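Local coordinates for protein CMP-sialic acid transporter 1 (Zea mays, PDB 6I1R) that probably carries CMP-sialic acid from the cytoplasm into the Golgi lumen as a nucleotide-sugar antiporter, captured here with CMP bound in an outward-facing state, at residues R64-P78 with N187-F201. The protein carries 5 engineered substitutions. Residues are numbered along the deposited sequence; the frame is centred on the assembly and turned at random.
Sequences RMTKEWRSVRLYVVP and NNDSLYWQNVQLYTF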
loop_
_atom_site.group_PDB
_atom_site.type_symbol
_atom_site.label_atom_id
_atom_site.label_comp_id
_atom_site.label_asym_id
_atom_site.label_seq_id
_atom_site.Cartn_x
_atom_site.Cartn_y
_atom_site.Cartn_z
ATOM N N ARG B 64 14.366 -33.174 -25.886
ATOM C CA ARG B 64 14.286 -32.252 -27.018
ATOM C C ARG B 64 14.594 -30.832 -26.526
ATOM O O ARG B 64 13.948 -30.338 -25.598
ATOM C CB ARG B 64 12.901 -32.339 -27.666
ATOM C CG ARG B 64 12.493 -33.742 -28.098
ATOM C CD ARG B 64 12.959 -34.092 -29.499
ATOM N NE ARG B 64 12.070 -33.574 -30.531
ATOM C CZ ARG B 64 12.244 -33.757 -31.835
ATOM N NH1 ARG B 64 13.307 -34.407 -32.276
ATOM N NH2 ARG B 64 11.354 -33.293 -32.693
ATOM N N MET B 65 15.584 -30.193 -27.146
ATOM C CA MET B 65 16.082 -28.887 -26.706
ATOM C C MET B 65 16.670 -28.136 -27.905
ATOM O O MET B 65 17.696 -28.541 -28.453
ATOM C CB MET B 65 17.175 -29.039 -25.644
ATOM C CG MET B 65 16.670 -29.526 -24.303
ATOM S SD MET B 65 17.895 -29.309 -22.987
ATOM C CE MET B 65 19.169 -30.447 -23.527
ATOM N N THR B 66 16.030 -27.040 -28.293
ATOM C CA THR B 66 16.499 -26.231 -29.410
ATOM C C THR B 66 17.417 -25.132 -28.859
ATOM O O THR B 66 16.949 -24.193 -28.218
ATOM C CB THR B 66 15.317 -25.681 -30.214
ATOM O OG1 THR B 66 14.412 -26.760 -30.451
ATOM C CG2 THR B 66 15.731 -25.065 -31.533
ATOM N N LYS B 67 18.716 -25.264 -29.114
ATOM C CA LYS B 67 19.723 -24.371 -28.534
ATOM C C LYS B 67 20.024 -23.201 -29.482
ATOM O O LYS B 67 20.774 -22.295 -29.118
ATOM C CB LYS B 67 21.005 -25.153 -28.234
ATOM N N GLU B 68 19.435 -23.205 -30.677
ATOM C CA GLU B 68 19.803 -22.250 -31.727
ATOM C C GLU B 68 19.182 -20.880 -31.423
ATOM O O GLU B 68 17.986 -20.780 -31.138
ATOM C CB GLU B 68 19.355 -22.766 -33.095
ATOM C CG GLU B 68 19.984 -24.096 -33.474
ATOM C CD GLU B 68 19.073 -25.304 -33.328
ATOM O OE1 GLU B 68 18.012 -25.324 -33.981
ATOM O OE2 GLU B 68 19.432 -26.228 -32.569
ATOM N N TRP B 69 20.003 -19.834 -31.522
ATOM C CA TRP B 69 19.605 -18.475 -31.146
ATOM C C TRP B 69 18.382 -18.026 -31.957
ATOM O O TRP B 69 17.628 -17.169 -31.506
ATOM C CB TRP B 69 20.776 -17.498 -31.314
ATOM C CG TRP B 69 20.495 -16.128 -30.778
ATOM C CD1 TRP B 69 20.322 -14.979 -31.494
ATOM C CD2 TRP B 69 20.331 -15.764 -29.396
ATOM N NE1 TRP B 69 20.076 -13.926 -30.655
ATOM C CE2 TRP B 69 20.072 -14.376 -29.362
ATOM C CE3 TRP B 69 20.384 -16.470 -28.188
ATOM C CZ2 TRP B 69 19.866 -13.688 -28.168
ATOM C CZ3 TRP B 69 20.182 -15.788 -27.009
ATOM C CH2 TRP B 69 19.926 -14.416 -27.001
ATOM N N ARG B 70 18.194 -18.603 -33.143
ATOM C CA ARG B 70 17.017 -18.333 -33.974
ATOM C C ARG B 70 15.729 -18.458 -33.147
ATOM O O ARG B 70 14.810 -17.656 -33.321
ATOM C CB ARG B 70 16.979 -19.298 -35.165
ATOM N N SER B 71 15.663 -19.457 -32.263
ATOM C CA SER B 71 14.439 -19.747 -31.499
ATOM C C SER B 71 14.573 -19.332 -30.025
ATOM O O SER B 71 13.562 -19.048 -29.384
ATOM C CB SER B 71 14.074 -21.203 -31.619
ATOM O OG SER B 71 15.028 -22.020 -30.958
ATOM N N VAL B 72 15.790 -19.307 -29.478
ATOM C CA VAL B 72 15.988 -18.958 -28.062
ATOM C C VAL B 72 15.602 -17.487 -27.846
ATOM O O VAL B 72 14.935 -17.157 -26.867
ATOM C CB VAL B 72 17.434 -19.237 -27.596
ATOM C CG1 VAL B 72 17.689 -18.713 -26.189
ATOM C CG2 VAL B 72 17.783 -20.717 -27.678
ATOM N N ARG B 73 15.998 -16.618 -28.776
ATOM C CA ARG B 73 15.806 -15.162 -28.645
ATOM C C ARG B 73 14.315 -14.798 -28.579
ATOM O O ARG B 73 13.973 -13.709 -28.124
ATOM C CB ARG B 73 16.451 -14.435 -29.830
ATOM C CG ARG B 73 15.685 -14.600 -31.136
ATOM C CD ARG B 73 16.510 -14.476 -32.399
ATOM N NE ARG B 73 16.501 -13.176 -33.033
ATOM C CZ ARG B 73 17.511 -12.634 -33.706
ATOM N NH1 ARG B 73 17.518 -11.325 -33.885
ATOM N NH2 ARG B 73 18.504 -13.367 -34.180
ATOM N N LEU B 74 13.436 -15.680 -29.053
ATOM C CA LEU B 74 11.997 -15.378 -29.116
ATOM C C LEU B 74 11.371 -15.371 -27.712
ATOM O O LEU B 74 10.291 -14.810 -27.531
ATOM C CB LEU B 74 11.295 -16.397 -30.022
ATOM C CG LEU B 74 11.029 -15.932 -31.452
ATOM C CD1 LEU B 74 12.326 -15.589 -32.168
ATOM C CD2 LEU B 74 10.253 -16.987 -32.225
ATOM N N TYR B 75 12.036 -15.967 -26.723
ATOM C CA TYR B 75 11.495 -16.013 -25.358
ATOM C C TYR B 75 11.659 -14.654 -24.660
ATOM O O TYR B 75 11.189 -14.488 -23.531
ATOM C CB TYR B 75 12.151 -17.146 -24.563
ATOM C CG TYR B 75 11.721 -18.526 -24.992
ATOM C CD1 TYR B 75 12.363 -19.185 -26.028
ATOM C CD2 TYR B 75 10.664 -19.171 -24.372
ATOM C CE1 TYR B 75 11.973 -20.452 -26.432
ATOM C CE2 TYR B 75 10.260 -20.437 -24.763
ATOM C CZ TYR B 75 10.916 -21.081 -25.798
ATOM O OH TYR B 75 10.527 -22.328 -26.194
ATOM N N VAL B 76 12.299 -13.687 -25.317
ATOM C CA VAL B 76 12.435 -12.333 -24.765
ATOM C C VAL B 76 11.064 -11.645 -24.812
ATOM O O VAL B 76 10.690 -10.929 -23.881
ATOM C CB VAL B 76 13.492 -11.500 -25.523
ATOM C CG1 VAL B 76 13.669 -10.118 -24.908
ATOM C CG2 VAL B 76 14.840 -12.201 -25.615
ATOM N N VAL B 77 10.318 -11.897 -25.887
ATOM C CA VAL B 77 9.154 -11.080 -26.260
ATOM C C VAL B 77 8.178 -10.980 -25.078
ATOM O O VAL B 77 7.836 -9.870 -24.672
ATOM C CB VAL B 77 8.473 -11.613 -27.538
ATOM C CG1 VAL B 77 7.141 -10.927 -27.810
ATOM C CG2 VAL B 77 9.388 -11.495 -28.749
ATOM N N PRO B 78 7.740 -12.120 -24.507
ATOM C CA PRO B 78 6.792 -12.038 -23.383
ATOM C C PRO B 78 7.246 -11.051 -22.295
ATOM O O PRO B 78 6.428 -10.287 -21.780
ATOM C CB PRO B 78 6.728 -13.459 -22.810
ATOM C CG PRO B 78 7.059 -14.329 -23.988
ATOM C CD PRO B 78 8.088 -13.526 -24.756
ATOM N N ASN B 187 7.329 -25.514 -30.856
ATOM C CA ASN B 187 8.437 -26.464 -30.726
ATOM C C ASN B 187 7.922 -27.808 -30.200
ATOM O O ASN B 187 6.885 -27.888 -29.539
ATOM C CB ASN B 187 9.529 -25.949 -29.781
ATOM C CG ASN B 187 10.606 -25.134 -30.467
ATOM O OD1 ASN B 187 10.513 -24.832 -31.655
ATOM N ND2 ASN B 187 11.638 -24.775 -29.721
ATOM N N ASN B 188 8.706 -28.846 -30.468
ATOM C CA ASN B 188 8.471 -30.183 -29.921
ATOM C C ASN B 188 9.377 -30.369 -28.693
ATOM O O ASN B 188 9.700 -31.495 -28.310
ATOM C CB ASN B 188 8.664 -31.268 -30.989
ATOM C CG ASN B 188 9.382 -30.778 -32.232
ATOM O OD1 ASN B 188 10.521 -30.318 -32.163
ATOM N ND2 ASN B 188 8.721 -30.865 -33.375
ATOM N N ASP B 189 9.733 -29.259 -28.046
ATOM C CA ASP B 189 10.818 -29.229 -27.059
ATOM C C ASP B 189 10.277 -29.639 -25.684
ATOM O O ASP B 189 9.076 -29.865 -25.515
ATOM C CB ASP B 189 11.477 -27.844 -27.009
ATOM C CG ASP B 189 12.653 -27.673 -27.958
ATOM O OD1 ASP B 189 12.693 -28.380 -28.985
ATOM O OD2 ASP B 189 13.518 -26.825 -27.665
ATOM N N SER B 190 11.183 -29.738 -24.713
ATOM C CA SER B 190 10.833 -30.090 -23.338
ATOM C C SER B 190 10.203 -28.884 -22.632
ATOM O O SER B 190 10.694 -27.762 -22.747
ATOM C CB SER B 190 12.043 -30.582 -22.585
ATOM O OG SER B 190 11.689 -31.007 -21.277
ATOM N N LEU B 191 9.130 -29.135 -21.884
ATOM C CA LEU B 191 8.457 -28.092 -21.106
ATOM C C LEU B 191 9.476 -27.380 -20.206
ATOM O O LEU B 191 9.456 -26.154 -20.083
ATOM C CB LEU B 191 7.340 -28.733 -20.272
ATOM C CG LEU B 191 6.538 -27.779 -19.386
ATOM C CD1 LEU B 191 5.869 -26.694 -20.216
ATOM C CD2 LEU B 191 5.500 -28.535 -18.569
ATOM N N TYR B 192 10.369 -28.160 -19.604
ATOM C CA TYR B 192 11.301 -27.653 -18.599
ATOM C C TYR B 192 12.395 -26.802 -19.259
ATOM O O TYR B 192 12.922 -25.891 -18.624
ATOM C CB TYR B 192 11.895 -28.813 -17.796
ATOM C CG TYR B 192 10.875 -29.735 -17.176
ATOM C CD1 TYR B 192 9.867 -29.240 -16.363
ATOM C CD2 TYR B 192 10.913 -31.103 -17.399
ATOM C CE1 TYR B 192 8.924 -30.077 -15.790
ATOM C CE2 TYR B 192 9.978 -31.954 -16.832
ATOM C CZ TYR B 192 8.978 -31.440 -16.025
ATOM O OH TYR B 192 8.051 -32.269 -15.462
ATOM N N TRP B 193 12.741 -27.095 -20.512
ATOM C CA TRP B 193 13.730 -26.287 -21.244
ATOM C C TRP B 193 13.074 -25.004 -21.770
ATOM O O TRP B 193 13.726 -23.960 -21.851
ATOM C CB TRP B 193 14.383 -27.104 -22.370
ATOM C CG TRP B 193 15.150 -26.285 -23.364
ATOM C CD1 TRP B 193 14.902 -26.184 -24.702
ATOM C CD2 TRP B 193 16.287 -25.439 -23.105
ATOM N NE1 TRP B 193 15.805 -25.345 -25.294
ATOM C CE2 TRP B 193 16.666 -24.869 -24.340
ATOM C CE3 TRP B 193 17.021 -25.109 -21.958
ATOM C CZ2 TRP B 193 17.743 -23.991 -24.455
ATOM C CZ3 TRP B 193 18.085 -24.241 -22.073
ATOM C CH2 TRP B 193 18.440 -23.691 -23.305
ATOM N N GLN B 194 11.795 -25.081 -22.127
ATOM C CA GLN B 194 11.057 -23.902 -22.582
ATOM C C GLN B 194 10.886 -22.942 -21.396
ATOM O O GLN B 194 11.122 -21.736 -21.524
ATOM C CB GLN B 194 9.728 -24.323 -23.213
ATOM C CG GLN B 194 9.904 -25.084 -24.522
ATOM C CD GLN B 194 8.603 -25.559 -25.121
ATOM O OE1 GLN B 194 7.737 -26.096 -24.435
ATOM N NE2 GLN B 194 8.464 -25.381 -26.426
ATOM N N ASN B 195 10.509 -23.490 -20.245
ATOM C CA ASN B 195 10.426 -22.723 -19.004
ATOM C C ASN B 195 11.773 -22.051 -18.709
ATOM O O ASN B 195 11.814 -20.861 -18.409
ATOM C CB ASN B 195 10.015 -23.598 -17.816
ATOM C CG ASN B 195 8.574 -24.055 -17.873
ATOM O OD1 ASN B 195 7.800 -23.588 -18.704
ATOM N ND2 ASN B 195 8.206 -24.969 -16.990
ATOM N N VAL B 196 12.864 -22.814 -18.795
ATOM C CA VAL B 196 14.189 -22.312 -18.391
ATOM C C VAL B 196 14.538 -21.065 -19.216
ATOM O O VAL B 196 15.050 -20.096 -18.663
ATOM C CB VAL B 196 15.277 -23.400 -18.502
ATOM C CG1 VAL B 196 16.680 -22.809 -18.572
ATOM C CG2 VAL B 196 15.186 -24.402 -17.359
ATOM N N GLN B 197 14.256 -21.085 -20.517
ATOM C CA GLN B 197 14.554 -19.937 -21.383
ATOM C C GLN B 197 13.597 -18.785 -21.058
ATOM O O GLN B 197 14.015 -17.633 -20.908
ATOM C CB GLN B 197 14.398 -20.297 -22.862
ATOM C CG GLN B 197 15.279 -21.442 -23.333
ATOM C CD GLN B 197 14.719 -22.046 -24.596
ATOM O OE1 GLN B 197 14.932 -21.538 -25.696
ATOM N NE2 GLN B 197 13.972 -23.127 -24.441
ATOM N N LEU B 198 12.312 -19.118 -20.970
ATOM C CA LEU B 198 11.257 -18.140 -20.705
ATOM C C LEU B 198 11.562 -17.385 -19.406
ATOM O O LEU B 198 11.589 -16.155 -19.393
ATOM C CB LEU B 198 9.917 -18.878 -20.617
ATOM C CG LEU B 198 8.686 -18.006 -20.370
ATOM C CD1 LEU B 198 8.470 -17.025 -21.514
ATOM C CD2 LEU B 198 7.448 -18.867 -20.168
ATOM N N TYR B 199 11.807 -18.133 -18.333
ATOM C CA TYR B 199 11.934 -17.563 -16.988
ATOM C C TYR B 199 13.332 -16.971 -16.764
ATOM O O TYR B 199 13.529 -16.240 -15.795
ATOM C CB TYR B 199 11.609 -18.620 -15.927
ATOM C CG TYR B 199 10.208 -19.174 -15.996
ATOM C CD1 TYR B 199 9.123 -18.354 -16.271
ATOM C CD2 TYR B 199 9.957 -20.519 -15.770
ATOM C CE1 TYR B 199 7.833 -18.856 -16.333
ATOM C CE2 TYR B 199 8.673 -21.036 -15.826
ATOM C CZ TYR B 199 7.606 -20.201 -16.106
ATOM O OH TYR B 199 6.337 -20.696 -16.161
ATOM N N THR B 200 14.297 -17.281 -17.629
ATOM C CA THR B 200 15.603 -16.619 -17.565
ATOM C C THR B 200 15.427 -15.146 -17.953
ATOM O O THR B 200 15.839 -14.247 -17.218
ATOM C CB THR B 200 16.642 -17.341 -18.435
ATOM O OG1 THR B 200 16.990 -18.550 -17.762
ATOM C CG2 THR B 200 17.894 -16.529 -18.683
ATOM N N PHE B 201 14.790 -14.912 -19.097
ATOM C CA PHE B 201 14.562 -13.555 -19.589
ATOM C C PHE B 201 13.670 -12.783 -18.609
ATOM O O PHE B 201 13.866 -11.584 -18.403
ATOM C CB PHE B 201 13.971 -13.589 -21.001
ATOM C CG PHE B 201 14.959 -13.969 -22.075
ATOM C CD1 PHE B 201 16.065 -13.172 -22.331
ATOM C CD2 PHE B 201 14.785 -15.119 -22.831
ATOM C CE1 PHE B 201 16.978 -13.519 -23.317
ATOM C CE2 PHE B 201 15.698 -15.461 -23.819
ATOM C CZ PHE B 201 16.791 -14.660 -24.061
HETATM O O HOH W 1 14.034 -23.314 -27.498
#
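Tyr75 and Gln197 both set CG beside the backbone N (chi1 -71° and -59°), which turns the tyrosine ring toward helix 191-216, with CB of Gln197 over one face, 4.0 Å from the ring centroid. A large flat residue suits this place: CD2 packs on CB of Leu198, while OH reaches the methylene CG of Gln194, whose amide is engaged by Lys255 and Met184. Cutting this ring back to an alanine is likely to open a gap beside Gln194 and Gln197 and strip Leu198 CB of its packing. The ring of Phe201 lies beneath Val76, whose CG2 sits over its centre, 3.5 Å from the centroid, a CH-pi contact.

Toward the helix start, polar bonds take over. Asp189 suits its place because two carboxylate oxygens can meet an N-H and a hydroxyl of Thr66 together: OD2 accepts from the backbone N (2.6 Å) and OD1 from OG1 (2.8 Å), both on the syn side, though tilted out of the carboxylate plane. Next to it, N of Ser190, the N-cap residue, donates to O of Arg64 at 3.0 Å. Trp193 swings CG anti to its own N (chi1 166°), taking one face under Met65, a Met-aromatic contact, and giving a weak hydrogen bond from NE1 to O of Thr66. A water links this carbonyl to OE1 of Gln197.

Thus the loop and short helical turns leading into helix 76-92 pack on the start of helix 191-216; both helices line the CMP pocket of this nucleotide-sugar transporter.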